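Local coordinates for xylose isomerase-like TIM barrel domain-containing protein (Thermus thermophilus, PDB 3AYV) that is of uncharacterized function but binds zinc ions in a TIM barrel of the AP endonuclease 2 family and may help protect against oxidative stress, at residues Leu35-Asp38 / Ala39-Gln42; Pro66-Glu69 / Val70-Leu73; Trp211-Pro214 / Tyr215-Arg218. All blocks are in the same frame, centred on the assembly; numbering follows the deposited sequence.

Interaction 1: residues Leu35-Asp38 / Ala39-Gln42; sequences LEED and ALFQ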
ATOM      1  N   LEU A  35       4.945  -9.847  14.560  1.00 21.05           N
ATOM      2  CA  LEU A  35       5.003  -8.487  15.097  1.00 21.92           C
ATOM      3  C   LEU A  35       5.808  -8.371  16.388  1.00 23.53           C
ATOM      4  O   LEU A  35       6.434  -7.348  16.625  1.00 23.37           O
ATOM      5  CB  LEU A  35       3.608  -7.871  15.275  1.00 21.68           C
ATOM      6  CG  LEU A  35       2.967  -7.332  13.986  1.00 20.25           C
ATOM      7  CD1 LEU A  35       1.467  -7.032  14.214  1.00 18.53           C
ATOM      8  CD2 LEU A  35       3.704  -6.075  13.464  1.00 19.51           C
ATOM      9  N   GLU A  36       5.794  -9.426  17.197  1.00 25.29           N
ATOM     10  CA  GLU A  36       6.485  -9.422  18.490  1.00 27.81           C
ATOM     11  C   GLU A  36       7.949  -9.904  18.405  1.00 28.08           C
ATOM     12  O   GLU A  36       8.630 -10.000  19.421  1.00 28.99           O
ATOM     13  CB  GLU A  36       5.704 -10.282  19.496  1.00 28.14           C
ATOM     14  CG  GLU A  36       4.198  -9.969  19.571  1.00 31.85           C
ATOM     15  CD  GLU A  36       3.765  -9.200  20.807  1.00 37.61           C
ATOM     16  OE1 GLU A  36       2.868  -9.717  21.512  1.00 40.77           O
ATOM     17  OE2 GLU A  36       4.283  -8.084  21.076  1.00 39.72           O
ATOM     18  N   GLU A  37       8.436 -10.203  17.211  1.00 29.21           N
ATOM     19  CA  GLU A  37       9.774 -10.793  17.056  1.00 30.46           C
ATOM     20  C   GLU A  37      10.860  -9.712  16.949  1.00 30.71           C
ATOM     21  O   GLU A  37      11.314  -9.387  15.850  1.00 29.94           O
ATOM     22  CB  GLU A  37       9.805 -11.706  15.832  1.00 30.69           C
ATOM     23  CG  GLU A  37       8.786 -12.848  15.878  1.00 33.94           C
ATOM     24  CD  GLU A  37       8.907 -13.685  17.142  1.00 38.85           C
ATOM     25  OE1 GLU A  37       9.972 -14.309  17.337  1.00 39.72           O
ATOM     26  OE2 GLU A  37       7.940 -13.706  17.945  1.00 41.33           O
ATOM     27  N   ASP A  38      11.252  -9.168  18.101  1.00 31.63           N
ATOM     28  CA  ASP A  38      12.258  -8.098  18.195  1.00 32.97           C
ATOM     29  C   ASP A  38      13.498  -8.294  17.330  1.00 33.02           C
ATOM     30  O   ASP A  38      13.953  -7.355  16.686  1.00 33.87           O
ATOM     31  CB  ASP A  38      12.715  -7.917  19.639  1.00 33.23           C
ATOM     32  CG  ASP A  38      11.687  -7.221  20.508  1.00 34.55           C
ATOM     33  OD1 ASP A  38      10.562  -6.916  20.049  1.00 36.45           O
ATOM     34  OD2 ASP A  38      12.011  -6.978  21.684  1.00 36.18           O
ATOM     35  N   ALA A  39      14.050  -9.509  17.335  1.00 33.32           N
ATOM     36  CA  ALA A  39      15.306  -9.809  16.645  1.00 33.27           C
ATOM     37  C   ALA A  39      15.201  -9.645  15.132  1.00 33.37           C
ATOM     38  O   ALA A  39      16.164  -9.213  14.485  1.00 32.78           O
ATOM     39  CB  ALA A  39      15.800 -11.218  17.006  1.00 33.76           C
ATOM     40  N   LEU A  40      14.031  -9.979  14.570  1.00 32.58           N
ATOM     41  CA  LEU A  40      13.825  -9.855  13.127  1.00 32.45           C
ATOM     42  C   LEU A  40      13.846  -8.398  12.660  1.00 31.63           C
ATOM     43  O   LEU A  40      14.299  -8.102  11.551  1.00 31.14           O
ATOM     44  CB  LEU A  40      12.521 -10.533  12.683  1.00 32.55           C
ATOM     45  CG  LEU A  40      12.386 -12.062  12.679  1.00 34.03           C
ATOM     46  CD1 LEU A  40      10.950 -12.399  12.297  1.00 34.49           C
ATOM     47  CD2 LEU A  40      13.367 -12.775  11.745  1.00 33.14           C
ATOM     48  N   PHE A  41      13.365  -7.503  13.521  1.00 31.49           N
ATOM     49  CA  PHE A  41      13.356  -6.066  13.238  1.00 31.18           C
ATOM     50  C   PHE A  41      14.760  -5.474  13.384  1.00 32.71           C
ATOM     51  O   PHE A  41      15.197  -4.652  12.559  1.00 32.14           O
ATOM     52  CB  PHE A  41      12.346  -5.352  14.139  1.00 30.53           C
ATOM     53  CG  PHE A  41      10.923  -5.638  13.764  1.00 27.32           C
ATOM     54  CD1 PHE A  41      10.291  -4.891  12.767  1.00 26.02           C
ATOM     55  CD2 PHE A  41      10.237  -6.691  14.360  1.00 26.83           C
ATOM     56  CE1 PHE A  41       8.970  -5.178  12.387  1.00 25.17           C
ATOM     57  CE2 PHE A  41       8.920  -6.986  13.989  1.00 25.55           C
ATOM     58  CZ  PHE A  41       8.291  -6.222  12.992  1.00 23.63           C
ATOM     59  N   GLN A  42      15.463  -5.915  14.426  1.00 34.40           N
ATOM     60  CA  GLN A  42      16.877  -5.547  14.630  1.00 36.09           C
ATOM     61  C   GLN A  42      17.734  -6.016  13.452  1.00 36.53           C
ATOM     62  O   GLN A  42      18.514  -5.244  12.886  1.00 36.99           O
ATOM     63  CB  GLN A  42      17.405  -6.148  15.931  1.00 36.24           C
ATOM     64  CG  GLN A  42      16.868  -5.513  17.213  1.00 39.70           C
ATOM     65  CD  GLN A  42      17.596  -6.015  18.463  1.00 44.72           C
ATOM     66  OE1 GLN A  42      18.839  -6.077  18.499  1.00 45.50           O
ATOM     67  NE2 GLN A  42      16.827  -6.367  19.500  1.00 45.36           N
TER
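The ring of F41 turns one edge to two backbone carbonyls of residues three and four positions earlier: E37 O lies 3.3 Å from F41 CD2, near the ring plane, and D38 O sits at the same rim close to F41 CB. L35 O approaches obliquely, 3.6 Å from F41 CE2. E37 O thus faces the C-H rim of the ring, which is probably slightly positive. R84 of helix 68-87 makes a cation-pi contact with the ring and also hydrogen-bonds to L35 O, while L9 and L88 pack against F41. With CG beside its own backbone N (chi1 -72°), F41 reaches back over the start of the helix. L40 points off another flank of the helix: its CD1 touches E37 CB at 3.8 Å, and its CG rests slightly farther from the same carbon. On the backbone, Q42 N gives a nearly straight bond to D38 O (3.1 Å, 167°), in the carbonyl plane, whereas the bonds from F41 N to D38 O and from L40 N to E37 O are weak and bent. The aliphatic CG of Q42 lies 3.5 Å from D38 O. D38 OD1 is engaged by R84 in a salt bridge, tying this end to the neighbouring helix. E37, at the N-cap position and the centre of an inverse gamma turn, marks the entry from loop to helix 38-47 on the outer layer of the TIM barrel.

Interaction 2: residues Pro66-Glu69 / Val70-Leu73; sequences PDPE and VRGL
R71 folds back from the first turn of helix 68-87 over P68, the residue that follows the N-cap D67. Its CB lies 3.5 Å from P68 O, and CG passes 3.6 Å from D67 O. A bend at chi3 (-61°) then turns the guanidinium over the proline: P68 CA sits 3.7 Å above the guanidinium plane, over its centre, and NH2 comes 3.7 Å from P68 CB. NH1 points to the loop, with P66 O near the plane at its edge and a hydrogen bond to S65 O. D67 OD1 caps the helix, accepting weak bonds from E69 N and, at 3.4 Å, from V70 N. Chi1 of D67 (-172°) swings the carboxylate away from its own N and across the helix end, where V70 CG2 rests 3.8 Å from D67 CB. Along the backbone, R71 N bonds to D67 O in the carbonyl plane, while G72 N and L73 N reach P68 O and E69 O. The two opposite charges do not meet, D67 OD1 staying 6.8 Å from R71 NH1: the carboxylate probably favours the helix N-terminus, whereas the arginine is held by S65 O and packs on proline carbons.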
ATOM      1  N   PRO A  66     -18.510  -4.933  12.181  1.00 11.94           N
ATOM      2  CA  PRO A  66     -19.602  -5.084  13.162  1.00 12.62           C
ATOM      3  C   PRO A  66     -19.190  -5.918  14.377  1.00 12.42           C
ATOM      4  O   PRO A  66     -19.867  -5.871  15.417  1.00 12.42           O
ATOM      5  CB  PRO A  66     -20.735  -5.794  12.355  1.00 13.56           C
ATOM      6  CG  PRO A  66     -20.007  -6.481  11.226  1.00 13.55           C
ATOM      7  CD  PRO A  66     -18.842  -5.527  10.872  1.00 11.80           C
ATOM      8  N   ASP A  67     -18.065  -6.629  14.282  1.00 11.81           N
ATOM      9  CA  ASP A  67     -17.554  -7.433  15.395  1.00 12.59           C
ATOM     10  C   ASP A  67     -16.643  -6.535  16.250  1.00 12.84           C
ATOM     11  O   ASP A  67     -15.587  -6.096  15.770  1.00 11.95           O
ATOM     12  CB  ASP A  67     -16.782  -8.641  14.858  1.00 12.51           C
ATOM     13  CG  ASP A  67     -16.386  -9.627  15.945  1.00 15.80           C
ATOM     14  OD1 ASP A  67     -15.879  -9.203  17.010  1.00 17.70           O
ATOM     15  OD2 ASP A  67     -16.581 -10.840  15.740  1.00 13.00           O
ATOM     16  N   PRO A  68     -17.019  -6.296  17.518  1.00 13.26           N
ATOM     17  CA  PRO A  68     -16.204  -5.367  18.319  1.00 13.48           C
ATOM     18  C   PRO A  68     -14.790  -5.876  18.568  1.00 13.21           C
ATOM     19  O   PRO A  68     -13.864  -5.049  18.721  1.00 12.55           O
ATOM     20  CB  PRO A  68     -16.948  -5.244  19.665  1.00 14.49           C
ATOM     21  CG  PRO A  68     -18.187  -6.131  19.580  1.00 15.76           C
ATOM     22  CD  PRO A  68     -18.262  -6.738  18.205  1.00 13.98           C
ATOM     23  N   GLU A  69     -14.603  -7.193  18.663  1.00 12.99           N
ATOM     24  CA  GLU A  69     -13.254  -7.741  18.886  1.00 13.67           C
ATOM     25  C   GLU A  69     -12.352  -7.531  17.667  1.00 12.20           C
ATOM     26  O   GLU A  69     -11.149  -7.294  17.802  1.00 11.27           O
ATOM     27  CB  GLU A  69     -13.273  -9.217  19.271  1.00 14.02           C
ATOM     28  CG  GLU A  69     -13.768  -9.472  20.694  1.00 21.89           C
ATOM     29  CD  GLU A  69     -13.425 -10.881  21.191  1.00 30.53           C
ATOM     30  OE1 GLU A  69     -12.227 -11.254  21.219  1.00 35.07           O
ATOM     31  OE2 GLU A  69     -14.365 -11.626  21.560  1.00 36.25           O
ATOM     32  N   VAL A  70     -12.937  -7.626  16.479  1.00 10.88           N
ATOM     33  CA  VAL A  70     -12.205  -7.298  15.254  1.00 11.11           C
ATOM     34  C   VAL A  70     -11.799  -5.815  15.220  1.00 10.85           C
ATOM     35  O   VAL A  70     -10.687  -5.492  14.830  1.00 11.04           O
ATOM     36  CB  VAL A  70     -13.021  -7.661  14.000  1.00 11.05           C
ATOM     37  CG1 VAL A  70     -12.374  -7.127  12.736  1.00 11.55           C
ATOM     38  CG2 VAL A  70     -13.181  -9.218  13.912  1.00 11.65           C
ATOM     39  N   ARG A  71     -12.703  -4.926  15.622  1.00 10.88           N
ATOM     40  CA  ARG A  71     -12.359  -3.487  15.663  1.00 10.81           C
ATOM     41  C   ARG A  71     -11.175  -3.249  16.595  1.00 12.21           C
ATOM     42  O   ARG A  71     -10.272  -2.504  16.249  1.00 12.25           O
ATOM     43  CB  ARG A  71     -13.542  -2.657  16.140  1.00 11.16           C
ATOM     44  CG  ARG A  71     -14.753  -2.687  15.180  1.00 12.05           C
ATOM     45  CD  ARG A  71     -15.704  -1.480  15.396  1.00 15.47           C
ATOM     46  NE  ARG A  71     -16.296  -1.420  16.739  1.00 13.81           N
ATOM     47  CZ  ARG A  71     -17.441  -2.027  17.088  1.00 18.55           C
ATOM     48  NH1 ARG A  71     -18.123  -2.783  16.218  1.00 15.98           N
ATOM     49  NH2 ARG A  71     -17.907  -1.894  18.324  1.00 16.53           N
ATOM     50  N   GLY A  72     -11.228  -3.861  17.780  1.00 11.31           N
ATOM     51  CA  GLY A  72     -10.161  -3.761  18.787  1.00 12.96           C
ATOM     52  C   GLY A  72      -8.824  -4.286  18.269  1.00 12.71           C
ATOM     53  O   GLY A  72      -7.772  -3.630  18.392  1.00 12.10           O
ATOM     54  N   LEU A  73      -8.861  -5.486  17.693  1.00 12.10           N
ATOM     55  CA  LEU A  73      -7.677  -6.110  17.105  1.00 12.11           C
ATOM     56  C   LEU A  73      -7.069  -5.249  15.977  1.00 11.53           C
ATOM     57  O   LEU A  73      -5.825  -5.074  15.895  1.00 10.56           O
ATOM     58  CB  LEU A  73      -8.029  -7.510  16.572  1.00 11.02           C
ATOM     59  CG  LEU A  73      -6.854  -8.225  15.888  1.00 13.16           C
ATOM     60  CD1 LEU A  73      -5.693  -8.642  16.863  1.00 14.11           C
ATOM     61  CD2 LEU A  73      -7.352  -9.439  15.089  1.00 13.96           C
TER

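Interaction 3: residues Trp211-Pro214 / Tyr215-Arg218; sequences WLRP and YLDR
Y215 and L216 make the first shell against L212, R213 and P214. Y215 N bonds to L212 O (2.8 Å, 158°), the donor above the carbonyl plane, and L216 N reaches R213 O at 3.3 Å, farther still out of plane; these i to i+3 bonds belong to the 3-10 segment R213-Y215. The Y215 ring has W211 O in its plane at one edge, 3.6 Å from CD2, and P214 CB lies 4.0 Å from the same carbon. L216 divides its branches: CD2 meets L212 CG at 4.1 Å, the two side chains crossing at about a right angle, and CD1 meets R213 CG at 3.9 Å. Next comes R218, whose guanidinium has Y215 CD1 3.7 Å above its plane, over the centre. Its NH1 gives D217 OD1 a salt-bridge hydrogen bond on the syn side; chi1 of D217 (56°) sets CG between backbone N and carbonyl carbon and turns OD1 back to this partner. Farther out, L212 and L216 lean on L235 of helix 229-240, W211 NE1 bonds to L206 O, and R213 NH1 forms a salt bridge with E241 and a hydrogen bond to L238 O. The W211 side chain lies about 8 Å from that of D162, a zinc ligand. Chemically, a leucine pair thus faces the last helix, while the type I turn Y215-R218 carries an ion pair whose guanidinium is probably steadied by Y215.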
ATOM      1  N   TRP A 211      -0.632   5.590 -19.099  1.00 23.20           N
ATOM      2  CA  TRP A 211      -1.000   6.481 -17.990  1.00 21.76           C
ATOM      3  C   TRP A 211       0.045   6.727 -16.917  1.00 20.98           C
ATOM      4  O   TRP A 211      -0.094   7.666 -16.133  1.00 21.04           O
ATOM      5  CB  TRP A 211      -2.335   6.023 -17.348  1.00 21.63           C
ATOM      6  CG  TRP A 211      -2.290   4.626 -16.768  1.00 20.25           C
ATOM      7  CD1 TRP A 211      -2.663   3.460 -17.402  1.00 18.75           C
ATOM      8  CD2 TRP A 211      -1.851   4.247 -15.456  1.00 18.26           C
ATOM      9  NE1 TRP A 211      -2.485   2.393 -16.549  1.00 18.91           N
ATOM     10  CE2 TRP A 211      -1.989   2.846 -15.355  1.00 19.97           C
ATOM     11  CE3 TRP A 211      -1.381   4.959 -14.341  1.00 18.80           C
ATOM     12  CZ2 TRP A 211      -1.661   2.143 -14.184  1.00 19.27           C
ATOM     13  CZ3 TRP A 211      -1.048   4.254 -13.183  1.00 17.99           C
ATOM     14  CH2 TRP A 211      -1.184   2.865 -13.118  1.00 17.74           C
ATOM     15  N   LEU A 212       1.094   5.905 -16.865  1.00 20.10           N
ATOM     16  CA  LEU A 212       1.998   5.927 -15.707  1.00 18.72           C
ATOM     17  C   LEU A 212       3.121   6.964 -15.781  1.00 19.45           C
ATOM     18  O   LEU A 212       3.633   7.410 -14.736  1.00 18.90           O
ATOM     19  CB  LEU A 212       2.586   4.532 -15.440  1.00 18.64           C
ATOM     20  CG  LEU A 212       3.591   4.368 -14.284  1.00 17.12           C
ATOM     21  CD1 LEU A 212       2.948   4.631 -12.902  1.00 17.92           C
ATOM     22  CD2 LEU A 212       4.170   2.975 -14.338  1.00 17.75           C
ATOM     23  N   ARG A 213       3.502   7.354 -16.993  1.00 19.85           N
ATOM     24  CA  ARG A 213       4.671   8.225 -17.153  1.00 22.02           C
ATOM     25  C   ARG A 213       4.645   9.505 -16.278  1.00 21.31           C
ATOM     26  O   ARG A 213       5.675   9.843 -15.687  1.00 20.90           O
ATOM     27  CB  ARG A 213       4.968   8.550 -18.632  1.00 22.32           C
ATOM     28  CG  ARG A 213       6.425   8.971 -18.852  1.00 27.07           C
ATOM     29  CD  ARG A 213       6.713   9.281 -20.308  1.00 33.75           C
ATOM     30  NE  ARG A 213       5.740   8.625 -21.184  1.00 41.05           N
ATOM     31  CZ  ARG A 213       5.987   7.529 -21.893  1.00 42.69           C
ATOM     32  NH1 ARG A 213       7.189   6.981 -21.836  1.00 44.57           N
ATOM     33  NH2 ARG A 213       5.039   6.989 -22.656  1.00 43.92           N
ATOM     34  N   PRO A 214       3.480  10.190 -16.162  1.00 21.32           N
ATOM     35  CA  PRO A 214       3.482  11.391 -15.302  1.00 22.15           C
ATOM     36  C   PRO A 214       3.851  11.147 -13.844  1.00 22.05           C
ATOM     37  O   PRO A 214       4.201  12.094 -13.149  1.00 22.27           O
ATOM     38  CB  PRO A 214       2.046  11.929 -15.428  1.00 22.34           C
ATOM     39  CG  PRO A 214       1.561  11.405 -16.728  1.00 22.27           C
ATOM     40  CD  PRO A 214       2.177  10.015 -16.822  1.00 22.05           C
ATOM     41  N   TYR A 215       3.801   9.891 -13.388  1.00 22.01           N
ATOM     42  CA  TYR A 215       3.972   9.549 -11.953  1.00 21.97           C
ATOM     43  C   TYR A 215       5.330   8.977 -11.603  1.00 21.52           C
ATOM     44  O   TYR A 215       5.586   8.590 -10.476  1.00 21.21           O
ATOM     45  CB  TYR A 215       2.815   8.609 -11.498  1.00 22.56           C
ATOM     46  CG  TYR A 215       1.482   9.268 -11.732  1.00 22.28           C
ATOM     47  CD1 TYR A 215       0.943  10.130 -10.781  1.00 24.86           C
ATOM     48  CD2 TYR A 215       0.791   9.094 -12.926  1.00 22.84           C
ATOM     49  CE1 TYR A 215      -0.253  10.775 -10.999  1.00 23.25           C
ATOM     50  CE2 TYR A 215      -0.403   9.747 -13.154  1.00 23.88           C
ATOM     51  CZ  TYR A 215      -0.921  10.579 -12.176  1.00 24.43           C
ATOM     52  OH  TYR A 215      -2.109  11.231 -12.395  1.00 26.51           O
ATOM     53  N   LEU A 216       6.239   8.965 -12.570  1.00 22.35           N
ATOM     54  CA  LEU A 216       7.559   8.361 -12.369  1.00 22.84           C
ATOM     55  C   LEU A 216       8.460   9.055 -11.344  1.00 23.43           C
ATOM     56  O   LEU A 216       9.489   8.503 -10.940  1.00 24.03           O
ATOM     57  CB  LEU A 216       8.289   8.201 -13.717  1.00 22.62           C
ATOM     58  CG  LEU A 216       7.600   7.230 -14.682  1.00 23.08           C
ATOM     59  CD1 LEU A 216       8.366   7.121 -15.984  1.00 23.06           C
ATOM     60  CD2 LEU A 216       7.423   5.841 -14.074  1.00 21.55           C
ATOM     61  N   ASP A 217       8.061  10.252 -10.910  1.00 24.25           N
ATOM     62  CA  ASP A 217       8.797  10.984  -9.880  1.00 25.33           C
ATOM     63  C   ASP A 217       8.270  10.698  -8.459  1.00 25.16           C
ATOM     64  O   ASP A 217       8.816  11.226  -7.468  1.00 25.05           O
ATOM     65  CB  ASP A 217       8.795  12.500 -10.183  1.00 26.52           C
ATOM     66  CG  ASP A 217       7.380  13.082 -10.336  1.00 30.91           C
ATOM     67  OD1 ASP A 217       6.418  12.355 -10.706  1.00 35.03           O
ATOM     68  OD2 ASP A 217       7.226  14.296 -10.098  1.00 34.90           O
ATOM     69  N   ARG A 218       7.233   9.855  -8.379  1.00 24.04           N
ATOM     70  CA  ARG A 218       6.634   9.407  -7.117  1.00 23.23           C
ATOM     71  C   ARG A 218       7.236   8.078  -6.669  1.00 21.90           C
ATOM     72  O   ARG A 218       7.857   7.357  -7.465  1.00 21.38           O
ATOM     73  CB  ARG A 218       5.120   9.210  -7.287  1.00 23.76           C
ATOM     74  CG  ARG A 218       4.235  10.408  -6.921  1.00 27.25           C
ATOM     75  CD  ARG A 218       4.263  11.499  -7.954  1.00 31.31           C
ATOM     76  NE  ARG A 218       2.999  12.234  -8.014  1.00 32.53           N
ATOM     77  CZ  ARG A 218       2.620  12.973  -9.046  1.00 34.84           C
ATOM     78  NH1 ARG A 218       3.419  13.095 -10.109  1.00 36.22           N
ATOM     79  NH2 ARG A 218       1.452  13.602  -9.023  1.00 34.75           N
TER

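In the fold
Along the chain the three contacts come in series, and none encloses or crosses another; each is a short local closure. Interaction 1 forms where the loop after strand 25-29 enters helix 38-47. Interaction 2 starts helix 68-87, the helix of the unit running from strand 52-55 to strand 92-96. Their nearest atoms are about 8 Å apart, and the helix begun at interaction 2 runs on to pack beside interaction 1. Interaction 3 lies in the long loop between strands 185-188 and 219-222, on the opposite side of the chain's centre, its centre about 35 and 38 Å from those of the other two, and it packs against helix 229-240.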